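PDB 1VE0: YjbQ family protein from Sulfolobus tokodaii, which binds zinc and belongs to the YjbQ (UPF0047) family, although the structure alone does not show its biochemical role. Local coordinates for the interface of chains A and B. Coordinates in Å, arbitrary orientation; residue numbers count along the deposited sequence, not the author numbering. Chains: chain A/B, hypothetical protein (ST2072).

Contact 1 and contact 2 each mix apolar packing with hydrogen bonding, contact 1 mainly round A:Ile36 and B:Lys130, contact 2 round the A:Asn51 amide. Their C-alpha centres lie about 19 Å apart on the same A–B boundary, and they share no helix or strand within either chain. Contact 1 joins strands to strands, whereas contact 2 sets a strand end and helix 55-68 of chain A against the loop at B:Thr44 and helix 84-93 of chain B, which carries a zinc ligand. The interface is not an exact two-fold, which fits the three-copy deposited assembly, though whether that trimer is biological remains an inference.

Contact 1: the interface of chains A and B. Residues chain A 35-36, 100-101; chain B 38, 40, 130, 132.
A:Ile36 and B:Lys130 illustrate how one lysine can serve an interface twice, with its hydrocarbon stem packed and its terminal amine bonded. The two side chains run antiparallel alongside each other, and the isoleucine terminal methyl CD1 meets CG of the lysine at 3.7 Å. CG1 of the same isoleucine turns to the imidazole of B:His38, touching CD2 at 3.8 Å, and also packs 4.0 Å from the selenium of B:Met132, a selenomethionine. These contacts form the tight part of the patch, and A:Ile36 hides 64 Å² in it. Farther along the lysine, CD brushes CB of A:Pro100 at 3.9 Å. With CG anti to the backbone N (chi1 -173°) and a bend at the second torsion, the chain runs out across A:Gly35 to the neighbouring strand. There NZ donates to the backbone O of A:Ile101 at 3.0 Å, approaching from above the carbonyl plane, 41° out of it, and therefore not along a lone pair. The end, if charged, is likely to polarise that carbonyl. Looser are A:Ile36 CG2, over the rim of one B:His38 face, and B:Ile40 CD1, which points tip to tip at A:Pro100 CD across 4.2 Å. In the fold, the patch is strand against strand, with 35-41 and 96-102 of chain A facing 35-41 and 124-133 of chain B, so strand 35-41 contributes from both copies.

Contact 2: the interface of chains A and B. Residues chain A 49, 51, 61; chain B 44, 87-88, 90-91.
A:Asn51, whose backbone is almost fully extended at the end of strand 46-51, meets B:His87 in the regular turns of helix 84-93 and B:Thr44 in a loop. Its amide is a worked example of one side chain using both polar ends across an interface. OD1 accepts from the imidazole ND1 of B:His87 at 2.9 Å; the donor lies in the carbonyl plane, at a C=O...N angle of 152°, although amide and ring are turned 76° apart. ND2 donates to the backbone O of B:Thr44 at 3.0 Å, with the acceptor tilted from the amide plane. The two bonds favour this flip of the amide and are likely to help hold the ring in its rotation. B:His87 is a zinc ligand, and with ND1 engaged as a donor, NE2 is probably the nitrogen offered to the metal, which would make A:Asn51 a second-shell residue from the neighbouring chain. Replacing the amide by an alanine's methyl would probably leave ND1 of B:His87 and the carbonyl of B:Thr44 without their mates and hold the ring less firmly. Beside this polar pair, B:Ala91 CB packs against the seam where A:Ile49 CD1 (3.8 Å) and A:Phe61 CE1 (3.9 Å) meet. With CG1 lying between its backbone nitrogen and carbonyl carbon (chi1 64°) and the chain then extended, A:Ile49 puts CD1 above the middle of the A:Phe61 ring, 3.8 Å from its plane.

Contact 1: the interface of chains A and B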
loop_
_atom_site.group_PDB
_atom_site.type_symbol
_atom_site.label_atom_id
_atom_site.label_comp_id
_atom_site.label_asym_id
_atom_site.label_seq_id
_atom_site.Cartn_x
_atom_site.Cartn_y
_atom_site.Cartn_z
ATOM N N GLY A 35 -8.680 3.588 -17.298
ATOM C CA GLY A 35 -7.588 2.740 -16.857
ATOM C C GLY A 35 -7.127 2.990 -15.444
ATOM O O GLY A 35 -7.932 3.316 -14.573
ATOM N N ILE A 36 -5.821 2.855 -15.223
ATOM C CA ILE A 36 -5.252 3.024 -13.890
ATOM C C ILE A 36 -4.030 3.939 -13.902
ATOM O O ILE A 36 -3.177 3.847 -14.777
ATOM C CB ILE A 36 -4.824 1.645 -13.301
ATOM C CG1 ILE A 36 -6.060 0.778 -13.029
ATOM C CG2 ILE A 36 -4.021 1.838 -12.023
ATOM C CD1 ILE A 36 -6.979 1.349 -11.960
ATOM N N PRO A 100 -8.048 5.202 -10.103
ATOM C CA PRO A 100 -8.634 4.797 -11.381
ATOM C C PRO A 100 -8.885 6.025 -12.243
ATOM O O PRO A 100 -9.042 7.129 -11.728
ATOM C CB PRO A 100 -9.927 4.097 -10.973
ATOM C CG PRO A 100 -10.308 4.818 -9.679
ATOM C CD PRO A 100 -8.975 4.997 -8.976
ATOM N N ILE A 101 -8.904 5.812 -13.553
ATOM C CA ILE A 101 -9.154 6.867 -14.515
ATOM C C ILE A 101 -10.415 6.452 -15.269
ATOM O O ILE A 101 -10.530 5.305 -15.693
ATOM C CB ILE A 101 -8.001 6.987 -15.541
ATOM C CG1 ILE A 101 -6.683 7.279 -14.824
ATOM C CG2 ILE A 101 -8.320 8.097 -16.543
ATOM C CD1 ILE A 101 -5.472 7.275 -15.746
ATOM N N HIS B 38 -7.737 -4.423 -9.143
ATOM C CA HIS B 38 -7.412 -3.367 -8.195
ATOM C C HIS B 38 -8.676 -3.199 -7.366
ATOM O O HIS B 38 -9.703 -2.784 -7.893
ATOM C CB HIS B 38 -7.109 -2.062 -8.925
ATOM C CG HIS B 38 -5.861 -2.109 -9.744
ATOM N ND1 HIS B 38 -4.618 -1.828 -9.219
ATOM C CD2 HIS B 38 -5.658 -2.434 -11.043
ATOM C CE1 HIS B 38 -3.702 -1.979 -10.159
ATOM N NE2 HIS B 38 -4.307 -2.345 -11.276
ATOM N N ILE B 40 -10.471 -1.158 -4.886
ATOM C CA ILE B 40 -10.388 0.235 -4.453
ATOM C C ILE B 40 -11.610 0.805 -3.755
ATOM O O ILE B 40 -12.736 0.496 -4.127
ATOM C CB ILE B 40 -10.137 1.129 -5.711
ATOM C CG1 ILE B 40 -8.832 0.719 -6.386
ATOM C CG2 ILE B 40 -10.148 2.627 -5.347
ATOM C CD1 ILE B 40 -8.835 0.988 -7.875
ATOM N N LYS B 130 -11.566 -2.653 -10.239
ATOM C CA LYS B 130 -11.159 -2.268 -11.576
ATOM C C LYS B 130 -10.131 -3.294 -12.007
ATOM O O LYS B 130 -9.012 -3.315 -11.484
ATOM C CB LYS B 130 -10.536 -0.869 -11.526
ATOM C CG LYS B 130 -10.203 -0.271 -12.871
ATOM C CD LYS B 130 -11.024 0.965 -13.113
ATOM C CE LYS B 130 -10.606 1.667 -14.380
ATOM N NZ LYS B 130 -11.628 2.661 -14.769
HETATM N N MSE B 132 -7.862 -5.341 -15.052
HETATM C CA MSE B 132 -7.234 -5.186 -16.353
HETATM C C MSE B 132 -6.444 -6.442 -16.691
HETATM O O MSE B 132 -5.838 -7.062 -15.822
HETATM C CB MSE B 132 -6.305 -3.955 -16.369
HETATM C CG MSE B 132 -7.047 -2.616 -16.373
HETATM SE SE MSE B 132 -5.905 -1.030 -16.595
HETATM C CE MSE B 132 -4.470 -1.832 -17.606
#

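Contact 2: the interface of chains A and B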
loop_
_atom_site.group_PDB
_atom_site.type_symbol
_atom_site.label_atom_id
_atom_site.label_comp_id
_atom_site.label_asym_id
_atom_site.label_seq_id
_atom_site.Cartn_x
_atom_site.Cartn_y
_atom_site.Cartn_z
ATOM N N ILE A 49 -0.253 9.014 -0.347
ATOM C CA ILE A 49 -1.481 8.504 0.251
ATOM C C ILE A 49 -2.611 9.155 -0.521
ATOM O O ILE A 49 -2.385 10.169 -1.186
ATOM C CB ILE A 49 -1.684 8.923 1.746
ATOM C CG1 ILE A 49 -1.844 10.450 1.851
ATOM C CG2 ILE A 49 -0.524 8.446 2.611
ATOM C CD1 ILE A 49 -2.160 10.938 3.256
ATOM N N ASN A 51 -6.168 10.646 0.408
ATOM C CA ASN A 51 -7.067 10.949 1.507
ATOM C C ASN A 51 -7.604 12.378 1.464
ATOM O O ASN A 51 -7.483 13.054 0.452
ATOM C CB ASN A 51 -6.373 10.658 2.840
ATOM C CG ASN A 51 -7.328 10.083 3.867
ATOM O OD1 ASN A 51 -8.016 10.822 4.567
ATOM N ND2 ASN A 51 -7.397 8.752 3.941
ATOM N N PHE A 61 -1.666 13.997 9.641
ATOM C CA PHE A 61 -0.911 12.915 9.008
ATOM C C PHE A 61 0.549 12.960 9.451
ATOM O O PHE A 61 1.139 11.931 9.780
ATOM C CB PHE A 61 -0.961 12.998 7.467
ATOM C CG PHE A 61 -2.334 12.823 6.883
ATOM C CD1 PHE A 61 -3.151 11.763 7.281
ATOM C CD2 PHE A 61 -2.827 13.738 5.954
ATOM C CE1 PHE A 61 -4.441 11.620 6.767
ATOM C CE2 PHE A 61 -4.114 13.603 5.437
ATOM C CZ PHE A 61 -4.925 12.539 5.846
ATOM N N THR B 44 -12.282 7.788 2.366
ATOM C CA THR B 44 -11.072 8.217 3.048
ATOM C C THR B 44 -11.015 7.715 4.480
ATOM O O THR B 44 -10.029 7.941 5.170
ATOM C CB THR B 44 -10.951 9.761 3.094
ATOM O OG1 THR B 44 -12.052 10.297 3.834
ATOM C CG2 THR B 44 -10.953 10.354 1.698
ATOM N N HIS B 87 -9.188 8.709 9.328
ATOM C CA HIS B 87 -8.482 9.273 8.180
ATOM C C HIS B 87 -7.011 8.880 8.219
ATOM O O HIS B 87 -6.442 8.421 7.223
ATOM C CB HIS B 87 -8.590 10.804 8.193
ATOM C CG HIS B 87 -9.899 11.323 7.690
ATOM N ND1 HIS B 87 -10.242 11.305 6.353
ATOM C CD2 HIS B 87 -10.940 11.900 8.338
ATOM C CE1 HIS B 87 -11.435 11.854 6.201
ATOM N NE2 HIS B 87 -11.879 12.223 7.387
ATOM N N VAL B 88 -6.400 9.063 9.383
ATOM C CA VAL B 88 -4.993 8.757 9.566
ATOM C C VAL B 88 -4.641 7.282 9.371
ATOM O O VAL B 88 -3.746 6.946 8.586
ATOM C CB VAL B 88 -4.518 9.204 10.970
ATOM C CG1 VAL B 88 -3.108 8.683 11.241
ATOM C CG2 VAL B 88 -4.554 10.721 11.057
ATOM N N SER B 90 -6.408 4.955 7.929
ATOM C CA SER B 90 -6.782 4.558 6.565
ATOM C C SER B 90 -5.748 5.019 5.527
ATOM O O SER B 90 -5.513 4.335 4.530
ATOM C CB SER B 90 -8.154 5.143 6.177
ATOM O OG SER B 90 -9.225 4.502 6.869
ATOM N N ALA B 91 -5.159 6.194 5.742
ATOM C CA ALA B 91 -4.165 6.716 4.806
ATOM C C ALA B 91 -2.914 5.850 4.863
ATOM O O ALA B 91 -2.304 5.544 3.838
ATOM C CB ALA B 91 -3.818 8.159 5.152
#